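Local coordinates for putative diflavin flavoprotein A 3 (Synechocystis sp., PDB 6H0C), which probably passes electrons from NADH to oxygen, reducing it to water, the present chain being its flavodiiron core of metallo-beta-lactamase-like and flavodoxin-like parts, at residues A[9-14]-A[165-170]; A[3-8]-A[15-20]; A[182-187]-A[232-237]. All blocks are in the same frame, centred on the assembly; numbering follows the deposited sequence.

Interaction 1: residues A[9-14]-A[165-170]; sequences PIAVDT and TEILFT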
loop_
_atom_site.group_PDB
_atom_site.type_symbol
_atom_site.label_atom_id
_atom_site.label_comp_id
_atom_site.label_asym_id
_atom_site.label_seq_id
_atom_site.Cartn_x
_atom_site.Cartn_y
_atom_site.Cartn_z
ATOM N N PRO A 9 18.483 -17.832 6.586
ATOM C CA PRO A 9 17.729 -18.278 7.765
ATOM C C PRO A 9 17.681 -17.154 8.793
ATOM O O PRO A 9 18.715 -16.542 9.040
ATOM C CB PRO A 9 18.537 -19.475 8.275
ATOM C CG PRO A 9 19.921 -19.231 7.772
ATOM C CD PRO A 9 19.775 -18.530 6.452
ATOM N N ILE A 10 16.524 -16.867 9.372
ATOM C CA ILE A 10 16.414 -15.680 10.220
ATOM C C ILE A 10 15.920 -15.991 11.628
ATOM O O ILE A 10 16.023 -15.162 12.520
ATOM C CB ILE A 10 15.478 -14.615 9.583
ATOM C CG1 ILE A 10 14.066 -15.165 9.394
ATOM C CG2 ILE A 10 16.046 -14.120 8.253
ATOM C CD1 ILE A 10 13.071 -14.099 8.959
ATOM N N ALA A 11 15.384 -17.188 11.821
ATOM C CA ALA A 11 14.907 -17.628 13.129
ATOM C C ALA A 11 14.580 -19.112 13.009
ATOM O O ALA A 11 14.673 -19.666 11.912
ATOM C CB ALA A 11 13.692 -16.815 13.572
ATOM N N VAL A 12 14.213 -19.764 14.112
ATOM C CA VAL A 12 13.951 -21.203 14.050
ATOM C C VAL A 12 12.862 -21.498 13.026
ATOM O O VAL A 12 11.804 -20.860 13.022
ATOM C CB VAL A 12 13.540 -21.802 15.418
ATOM C CG1 VAL A 12 14.718 -21.800 16.365
ATOM C CG2 VAL A 12 12.372 -21.047 16.017
ATOM N N ASP A 13 13.151 -22.453 12.143
ATOM C CA ASP A 13 12.216 -22.890 11.111
ATOM C C ASP A 13 11.871 -21.790 10.103
ATOM O O ASP A 13 10.986 -21.967 9.267
ATOM C CB ASP A 13 10.927 -23.413 11.757
ATOM C CG ASP A 13 11.193 -24.488 12.796
ATOM O OD1 ASP A 13 11.932 -25.450 12.485
ATOM O OD2 ASP A 13 10.681 -24.356 13.929
ATOM N N THR A 14 12.579 -20.669 10.161
ATOM C CA THR A 14 12.178 -19.512 9.373
ATOM C C THR A 14 13.274 -18.989 8.453
ATOM O O THR A 14 14.403 -18.723 8.880
ATOM C CB THR A 14 11.719 -18.358 10.279
ATOM O OG1 THR A 14 10.815 -18.849 11.282
ATOM C CG2 THR A 14 11.034 -17.277 9.444
ATOM N N THR A 165 9.082 -17.174 17.411
ATOM C CA THR A 165 10.270 -16.465 16.946
ATOM C C THR A 165 10.239 -14.979 17.300
ATOM O O THR A 165 11.225 -14.264 17.084
ATOM C CB THR A 165 10.420 -16.591 15.420
ATOM O OG1 THR A 165 9.245 -16.054 14.790
ATOM C CG2 THR A 165 10.588 -18.050 15.013
ATOM N N GLU A 166 9.097 -14.530 17.825
ATOM C CA GLU A 166 8.874 -13.131 18.168
ATOM C C GLU A 166 9.005 -12.223 16.948
ATOM O O GLU A 166 9.425 -11.068 17.051
ATOM C CB GLU A 166 9.838 -12.696 19.266
ATOM C CG GLU A 166 9.452 -13.263 20.615
ATOM C CD GLU A 166 10.617 -13.358 21.552
ATOM O OE1 GLU A 166 11.736 -13.666 21.079
ATOM O OE2 GLU A 166 10.407 -13.121 22.755
ATOM N N ILE A 167 8.650 -12.761 15.790
ATOM C CA ILE A 167 8.634 -11.975 14.575
ATOM C C ILE A 167 7.217 -11.507 14.290
ATOM O O ILE A 167 6.267 -12.294 14.325
ATOM C CB ILE A 167 9.155 -12.765 13.366
ATOM C CG1 ILE A 167 10.603 -13.199 13.595
ATOM C CG2 ILE A 167 9.028 -11.929 12.096
ATOM C CD1 ILE A 167 11.122 -14.156 12.521
ATOM N N LEU A 168 7.088 -10.214 14.026
ATOM C CA LEU A 168 5.863 -9.651 13.477
ATOM C C LEU A 168 6.061 -9.465 11.975
ATOM O O LEU A 168 6.960 -8.744 11.537
ATOM C CB LEU A 168 5.534 -8.323 14.161
ATOM C CG LEU A 168 4.157 -7.707 13.963
ATOM C CD1 LEU A 168 3.077 -8.620 14.534
ATOM C CD2 LEU A 168 4.120 -6.342 14.624
ATOM N N PHE A 169 5.248 -10.146 11.181
ATOM C CA PHE A 169 5.287 -9.959 9.740
ATOM C C PHE A 169 4.408 -8.767 9.403
ATOM O O PHE A 169 3.190 -8.840 9.543
ATOM C CB PHE A 169 4.838 -11.234 9.022
ATOM C CG PHE A 169 5.731 -12.410 9.297
ATOM C CD1 PHE A 169 6.851 -12.646 8.510
ATOM C CD2 PHE A 169 5.479 -13.250 10.367
ATOM C CE1 PHE A 169 7.694 -13.718 8.775
ATOM C CE2 PHE A 169 6.323 -14.325 10.643
ATOM C CZ PHE A 169 7.429 -14.560 9.850
ATOM N N THR A 170 5.034 -7.667 8.986
ATOM C CA THR A 170 4.365 -6.368 8.939
ATOM C C THR A 170 3.980 -5.894 7.543
ATOM O O THR A 170 3.421 -4.802 7.402
ATOM C CB THR A 170 5.237 -5.258 9.572
ATOM O OG1 THR A 170 6.479 -5.167 8.866
ATOM C CG2 THR A 170 5.515 -5.563 11.053
HETATM O O HOH W 1 8.777 -17.002 12.315
#

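Interaction 2: residues A[3-8]-A[15-20]; sequences KDVQIC and TVFRSR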
loop_
_atom_site.group_PDB
_atom_site.type_symbol
_atom_site.label_atom_id
_atom_site.label_comp_id
_atom_site.label_asym_id
_atom_site.label_seq_id
_atom_site.Cartn_x
_atom_site.Cartn_y
_atom_site.Cartn_z
ATOM N N LYS A 3 18.757 -8.495 -11.169
ATOM C CA LYS A 3 17.865 -8.951 -10.115
ATOM C C LYS A 3 18.362 -10.294 -9.586
ATOM O O LYS A 3 18.872 -11.099 -10.357
ATOM C CB LYS A 3 16.428 -9.063 -10.639
ATOM C CG LYS A 3 15.918 -7.767 -11.262
ATOM C CD LYS A 3 14.463 -7.855 -11.686
ATOM C CE LYS A 3 14.261 -8.919 -12.739
ATOM N NZ LYS A 3 12.991 -8.684 -13.482
ATOM N N ASP A 4 18.249 -10.528 -8.281
ATOM C CA ASP A 4 18.535 -11.855 -7.739
ATOM C C ASP A 4 17.623 -12.202 -6.558
ATOM O O ASP A 4 16.708 -11.446 -6.222
ATOM C CB ASP A 4 20.015 -11.983 -7.332
ATOM C CG ASP A 4 20.394 -11.149 -6.097
ATOM O OD1 ASP A 4 19.525 -10.608 -5.381
ATOM O OD2 ASP A 4 21.606 -11.045 -5.828
ATOM N N VAL A 5 17.884 -13.352 -5.939
ATOM C CA VAL A 5 17.158 -13.770 -4.751
ATOM C C VAL A 5 18.147 -14.091 -3.636
ATOM O O VAL A 5 18.974 -14.994 -3.760
ATOM C CB VAL A 5 16.259 -14.999 -5.018
ATOM C CG1 VAL A 5 15.540 -15.419 -3.742
ATOM C CG2 VAL A 5 15.259 -14.702 -6.139
ATOM N N GLN A 6 18.064 -13.334 -2.549
ATOM C CA GLN A 6 18.938 -13.539 -1.407
ATOM C C GLN A 6 18.217 -14.370 -0.363
ATOM O O GLN A 6 17.109 -14.028 0.058
ATOM C CB GLN A 6 19.372 -12.200 -0.823
ATOM C CG GLN A 6 20.283 -12.294 0.375
ATOM C CD GLN A 6 20.653 -10.922 0.892
ATOM O OE1 GLN A 6 19.818 -10.014 0.930
ATOM N NE2 GLN A 6 21.912 -10.755 1.279
ATOM N N ILE A 7 18.840 -15.473 0.039
ATOM C CA ILE A 7 18.219 -16.410 0.969
ATOM C C ILE A 7 18.969 -16.409 2.284
ATOM O O ILE A 7 20.196 -16.452 2.301
ATOM C CB ILE A 7 18.186 -17.852 0.402
ATOM C CG1 ILE A 7 17.512 -17.879 -0.969
ATOM C CG2 ILE A 7 17.479 -18.807 1.368
ATOM C CD1 ILE A 7 17.357 -19.271 -1.520
ATOM N N CYS A 8 18.238 -16.368 3.391
ATOM C CA CYS A 8 18.879 -16.339 4.686
ATOM C C CYS A 8 17.959 -16.909 5.762
ATOM O O CYS A 8 16.782 -16.543 5.842
ATOM C CB CYS A 8 19.291 -14.902 5.018
ATOM S SG CYS A 8 20.313 -14.724 6.491
ATOM N N THR A 15 12.908 -18.814 7.189
ATOM C CA THR A 15 13.832 -18.344 6.170
ATOM C C THR A 15 13.247 -17.156 5.414
ATOM O O THR A 15 12.044 -17.129 5.139
ATOM C CB THR A 15 14.155 -19.466 5.175
ATOM O OG1 THR A 15 14.543 -20.641 5.902
ATOM C CG2 THR A 15 15.270 -19.044 4.219
ATOM N N VAL A 16 14.086 -16.172 5.088
ATOM C CA VAL A 16 13.653 -15.091 4.197
ATOM C C VAL A 16 14.209 -15.273 2.777
ATOM O O VAL A 16 15.348 -15.709 2.574
ATOM C CB VAL A 16 14.063 -13.700 4.718
ATOM C CG1 VAL A 16 15.573 -13.534 4.672
ATOM C CG2 VAL A 16 13.398 -12.621 3.884
ATOM N N PHE A 17 13.370 -14.969 1.800
ATOM C CA PHE A 17 13.776 -14.932 0.400
ATOM C C PHE A 17 13.621 -13.497 -0.066
ATOM O O PHE A 17 12.494 -13.048 -0.289
ATOM C CB PHE A 17 12.910 -15.864 -0.469
ATOM C CG PHE A 17 13.093 -17.329 -0.183
ATOM C CD1 PHE A 17 13.773 -18.138 -1.078
ATOM C CD2 PHE A 17 12.575 -17.902 0.969
ATOM C CE1 PHE A 17 13.951 -19.500 -0.825
ATOM C CE2 PHE A 17 12.748 -19.259 1.231
ATOM C CZ PHE A 17 13.439 -20.059 0.326
ATOM N N ARG A 18 14.720 -12.760 -0.190
ATOM C CA ARG A 18 14.618 -11.372 -0.634
ATOM C C ARG A 18 14.847 -11.280 -2.139
ATOM O O ARG A 18 15.972 -11.440 -2.611
ATOM C CB ARG A 18 15.613 -10.468 0.114
ATOM C CG ARG A 18 15.538 -10.588 1.637
ATOM C CD ARG A 18 16.002 -9.319 2.332
ATOM N NE ARG A 18 17.329 -8.905 1.887
ATOM C CZ ARG A 18 17.749 -7.643 1.859
ATOM N NH1 ARG A 18 18.975 -7.360 1.428
ATOM N NH2 ARG A 18 16.942 -6.660 2.260
ATOM N N SER A 19 13.775 -11.042 -2.891
ATOM C CA SER A 19 13.908 -10.738 -4.315
ATOM C C SER A 19 14.429 -9.315 -4.448
ATOM O O SER A 19 13.750 -8.356 -4.063
ATOM C CB SER A 19 12.578 -10.901 -5.043
ATOM O OG SER A 19 12.124 -12.241 -4.950
ATOM N N ARG A 20 15.638 -9.173 -4.982
ATOM C CA ARG A 20 16.304 -7.880 -4.955
ATOM C C ARG A 20 16.417 -7.268 -6.341
ATOM O O ARG A 20 16.706 -7.965 -7.314
ATOM C CB ARG A 20 17.695 -8.018 -4.322
ATOM C CG ARG A 20 17.697 -8.698 -2.953
ATOM C CD ARG A 20 19.065 -8.611 -2.281
ATOM N NE ARG A 20 20.105 -9.230 -3.095
ATOM C CZ ARG A 20 21.402 -8.969 -2.976
ATOM N NH1 ARG A 20 21.821 -8.090 -2.071
ATOM N NH2 ARG A 20 22.281 -9.581 -3.765
#

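Interaction 3: residues A[182-187]-A[232-237]; sequences QVFDEG and LVRYGL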
loop_
_atom_site.group_PDB
_atom_site.type_symbol
_atom_site.label_atom_id
_atom_site.label_comp_id
_atom_site.label_asym_id
_atom_site.label_seq_id
_atom_site.Cartn_x
_atom_site.Cartn_y
_atom_site.Cartn_z
ATOM N N GLN A 182 22.991 -6.298 3.198
ATOM C CA GLN A 182 22.599 -6.590 4.576
ATOM C C GLN A 182 21.159 -7.084 4.668
ATOM O O GLN A 182 20.227 -6.387 4.265
ATOM C CB GLN A 182 22.782 -5.357 5.461
ATOM C CG GLN A 182 24.223 -4.960 5.620
ATOM C CD GLN A 182 25.118 -6.179 5.762
ATOM O OE1 GLN A 182 24.923 -7.006 6.661
ATOM N NE2 GLN A 182 26.091 -6.312 4.858
ATOM N N VAL A 183 20.984 -8.292 5.194
ATOM C CA VAL A 183 19.649 -8.843 5.392
ATOM C C VAL A 183 18.987 -8.194 6.606
ATOM O O VAL A 183 17.768 -8.024 6.652
ATOM C CB VAL A 183 19.693 -10.373 5.570
ATOM C CG1 VAL A 183 18.315 -10.917 5.981
ATOM C CG2 VAL A 183 20.192 -11.029 4.288
ATOM N N PHE A 184 19.799 -7.827 7.590
ATOM C CA PHE A 184 19.289 -7.130 8.754
ATOM C C PHE A 184 19.725 -5.673 8.751
ATOM O O PHE A 184 20.563 -5.271 7.953
ATOM C CB PHE A 184 19.745 -7.822 10.031
ATOM C CG PHE A 184 18.966 -9.062 10.349
ATOM C CD1 PHE A 184 19.365 -10.293 9.851
ATOM C CD2 PHE A 184 17.830 -8.994 11.144
ATOM C CE1 PHE A 184 18.646 -11.442 10.141
ATOM C CE2 PHE A 184 17.104 -10.135 11.438
ATOM C CZ PHE A 184 17.513 -11.364 10.936
ATOM N N ASP A 185 19.155 -4.886 9.655
ATOM C CA ASP A 185 19.294 -3.440 9.605
ATOM C C ASP A 185 20.284 -2.863 10.625
ATOM O O ASP A 185 19.961 -1.885 11.305
ATOM C CB ASP A 185 17.912 -2.793 9.811
ATOM C CG ASP A 185 17.368 -3.000 11.222
ATOM O OD1 ASP A 185 17.721 -4.017 11.863
ATOM O OD2 ASP A 185 16.596 -2.137 11.698
ATOM N N GLU A 186 21.482 -3.434 10.746
ATOM C CA GLU A 186 22.450 -2.819 11.660
ATOM C C GLU A 186 22.873 -1.472 11.114
ATOM O O GLU A 186 23.200 -1.350 9.934
ATOM C CB GLU A 186 23.682 -3.684 11.884
ATOM C CG GLU A 186 24.596 -3.087 12.948
ATOM C CD GLU A 186 25.540 -4.111 13.555
ATOM O OE1 GLU A 186 25.725 -4.092 14.796
ATOM O OE2 GLU A 186 26.097 -4.933 12.788
ATOM N N GLY A 187 22.863 -0.465 11.982
ATOM C CA GLY A 187 23.135 0.899 11.573
ATOM C C GLY A 187 21.834 1.662 11.433
ATOM O O GLY A 187 20.931 1.249 10.702
ATOM N N LEU A 232 15.306 -6.703 7.257
ATOM C CA LEU A 232 14.476 -6.993 8.412
ATOM C C LEU A 232 14.796 -5.972 9.499
ATOM O O LEU A 232 15.920 -5.466 9.573
ATOM C CB LEU A 232 14.691 -8.429 8.904
ATOM C CG LEU A 232 13.949 -9.472 8.060
ATOM C CD1 LEU A 232 14.670 -9.712 6.736
ATOM C CD2 LEU A 232 13.759 -10.762 8.822
ATOM N N VAL A 233 13.802 -5.655 10.322
ATOM C CA VAL A 233 13.950 -4.610 11.322
ATOM C C VAL A 233 14.170 -5.236 12.691
ATOM O O VAL A 233 13.221 -5.688 13.345
ATOM C CB VAL A 233 12.707 -3.683 11.357
ATOM C CG1 VAL A 233 12.973 -2.476 12.250
ATOM C CG2 VAL A 233 12.325 -3.248 9.942
ATOM N N ARG A 234 15.430 -5.284 13.114
ATOM C CA ARG A 234 15.755 -5.800 14.438
ATOM C C ARG A 234 16.471 -4.746 15.284
ATOM O O ARG A 234 16.042 -4.406 16.392
ATOM C CB ARG A 234 16.615 -7.059 14.332
ATOM C CG ARG A 234 16.998 -7.636 15.693
ATOM C CD ARG A 234 17.491 -9.058 15.563
ATOM N NE ARG A 234 16.413 -9.966 15.182
ATOM C CZ ARG A 234 16.609 -11.179 14.671
ATOM N NH1 ARG A 234 17.846 -11.625 14.483
ATOM N NH2 ARG A 234 15.573 -11.946 14.346
ATOM N N TYR A 235 17.555 -4.217 14.740
ATOM C CA TYR A 235 18.363 -3.255 15.459
ATOM C C TYR A 235 17.709 -1.884 15.519
ATOM O O TYR A 235 17.923 -1.137 16.474
ATOM C CB TYR A 235 19.742 -3.174 14.817
ATOM C CG TYR A 235 20.401 -4.523 14.791
ATOM C CD1 TYR A 235 20.925 -5.074 15.953
ATOM C CD2 TYR A 235 20.480 -5.261 13.619
ATOM C CE1 TYR A 235 21.525 -6.315 15.951
ATOM C CE2 TYR A 235 21.080 -6.506 13.607
ATOM C CZ TYR A 235 21.602 -7.025 14.781
ATOM O OH TYR A 235 22.202 -8.264 14.789
ATOM N N GLY A 236 16.899 -1.562 14.514
ATOM C CA GLY A 236 16.225 -0.274 14.485
ATOM C C GLY A 236 14.767 -0.311 14.911
ATOM O O GLY A 236 14.040 0.672 14.736
ATOM N N LEU A 237 14.341 -1.439 15.479
ATOM C CA LEU A 237 12.925 -1.673 15.754
ATOM C C LEU A 237 12.323 -0.608 16.681
ATOM O O LEU A 237 11.349 0.056 16.315
ATOM C CB LEU A 237 12.720 -3.072 16.347
ATOM C CG LEU A 237 11.264 -3.561 16.467
ATOM C CD1 LEU A 237 11.172 -5.080 16.465
ATOM C CD2 LEU A 237 10.600 -2.995 17.721
#

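Interaction 1: residues A[9-14]-A[165-170]
Thr165 turns its methyl, CG2, onto the hairpin end of 9-14, where it lies 3.6 Å from Ala11 CB and 3.6 Å from Val12 CG2; the Val12 and Thr165 side chains pass each other, running in opposite senses. Thr165 CG2 stands anti to the carbonyl carbon and OG1 between backbone N and carbonyl carbon (chi1 59°), which gives the methyl to Ala11 and Val12 and the hydroxyl to a water. Beside it Ile167 CD1 fills the next position, 3.8 Å from Ala11 CB and 4.1 Å from Ile10 CD1, the two isoleucine chains crossing at about a right angle. The water donates to Thr14 OG1 at 2.9 Å and lies 2.7 Å from Thr165 OG1. Thr14 OG1 donates to Val12 O at 2.8 Å, from above the carbonyl plane (46° out of it), inside the type II turn Ala11-Thr14. A classic beta bulge, in which Ile10 and Ala11 both face Thr14, shapes this hairpin end. Farther out, Asp13 is held by a salt bridge to Arg140, while Phe169, one face under Ile167 CG2, stacks on Phe52. The two sheets of the metallo-beta-lactamase-like sandwich thus meet here through apolar methyl contact without a direct hydrogen bond, the threonine hydroxyls being coupled through the water.

Interaction 2: residues A[3-8]-A[15-20]
Asp4 and Arg20 form a side-on salt bridge: Arg20 NE donates to Asp4 OD1 at 2.7 Å and Arg20 NH2 to Asp4 OD2 at 2.6 Å. Both oxygens use their syn lone pairs, and the carboxylate and guanidinium planes are only 11° apart, a nearly flat two-bond pair that fixes the rotation of both groups. Asp4 CG stands between its backbone N and carbonyl carbon (chi1 70°), on the Arg20 side. At the next hydrogen-bonded pair, Gln6-Arg18, the arginine also approaches side-on, but here Arg18 NH1 (2.8 Å) and NE (2.9 Å) converge on the single atom Gln6 OE1, which lies in the guanidinium plane; the Gln6 amide is turned 37° from that plane. Gln6 reaches this position with CG anti to the backbone N and the chain extended beyond it. Gln6 NE2 bonds to Asp181 O, and Arg20 has a second charge partner, Asp181, through NH1.

Beneath these side chains the backbones run antiparallel, with Asp4-Arg20, Gln6-Arg18 and Cys8-Val16 as hydrogen-bonded pairs and Val5-Ser19 and Ile7-Phe17 as non-hydrogen-bonded ones. The face bearing Val5, Ile7 and Phe17 is largely apolar, though it also carries Ser19. Ile7 and Phe17 run alongside each other, with Ile7 CD1 3.5 Å from Phe17 CE1 and Ile7 CG2 over one ring face, offset toward the rim. Val5 CG1 comes to the edge of the same ring, and Ile7 CG2 meets Thr15 CG2 at 3.6 Å.

The N-terminal hairpin forms one edge of a mixed sheet, strand 4-11 outermost and strand 14-21 pairing next with strand 37-45, and helix 60-70 covers the Val5, Ile7 and Phe17 face through Thr66, Leu67 and Arg70.

Interaction 3: residues A[182-187]-A[232-237]
Asp185 points its carboxylate into the turn of 232-237 and takes three backbone N-H groups. OD1 accepts from Arg234 N and Tyr235 N, both at 2.9 Å, and OD2 from Gly236 N at 2.9 Å. The donors come from different directions: Tyr235 N and Gly236 N meet the oxygens on their syn sides, Gly236 N being the further from the carboxylate plane at 32°, whereas Arg234 N lies above that plane. The group is put there with Asp185 CG between the backbone N and carbonyl carbon (chi1 68°), and a salt bridge from OD2 to Arg195 adds an outside partner.

Phe184 lies across the Arg234 side chain. Its CE2 sits over the centre of one guanidinium face, 3.4 Å from Arg234 CZ, with the ring and guanidinium planes 36° apart. Arg234 NE is hydrogen-bonded to Thr224. Leu232 CB packs against the same phenylalanine, while the Tyr235 ring presents its edge to Phe184 CB. Nearer the start of both segments, Leu232 N bonds to Val183 O at 2.9 Å, and the two side chains run alongside each other.

Gly236 occupies the N-cap position of helix 237-253. One buried aspartate carboxylate thus receives the successive N-H groups of Arg234, Tyr235 and the N-cap Gly236, joining two connecting loops of the metallo-beta-lactamase-like part, one ahead of helix 189-202 and the other ahead of helix 237-253.

How the interactions relate
Along the chain, interactions 1 and 2 interleave, 9-14 lying between 3-8 and 15-20, and share strand 4-11; interaction 3 follows in series. Their centres are about 13 to 15 Å apart, on the same side of the chain's centre. Interaction 2 builds the hairpin of strands 4-11 and 14-21; interaction 1 packs its turn end onto the segment that enters strand 167-171 of the second sheet. The loops of interaction 3 meet both: Ile10 CD1 touches Leu232 CD2 at 3.4 Å, and Val183 CG2 touches Gln6 CD at 3.4 Å. The N-terminal hairpin is thereby packed into the metallo-beta-lactamase-like part, against the second sheet and the loops that lead into helices 189-202 and 237-253.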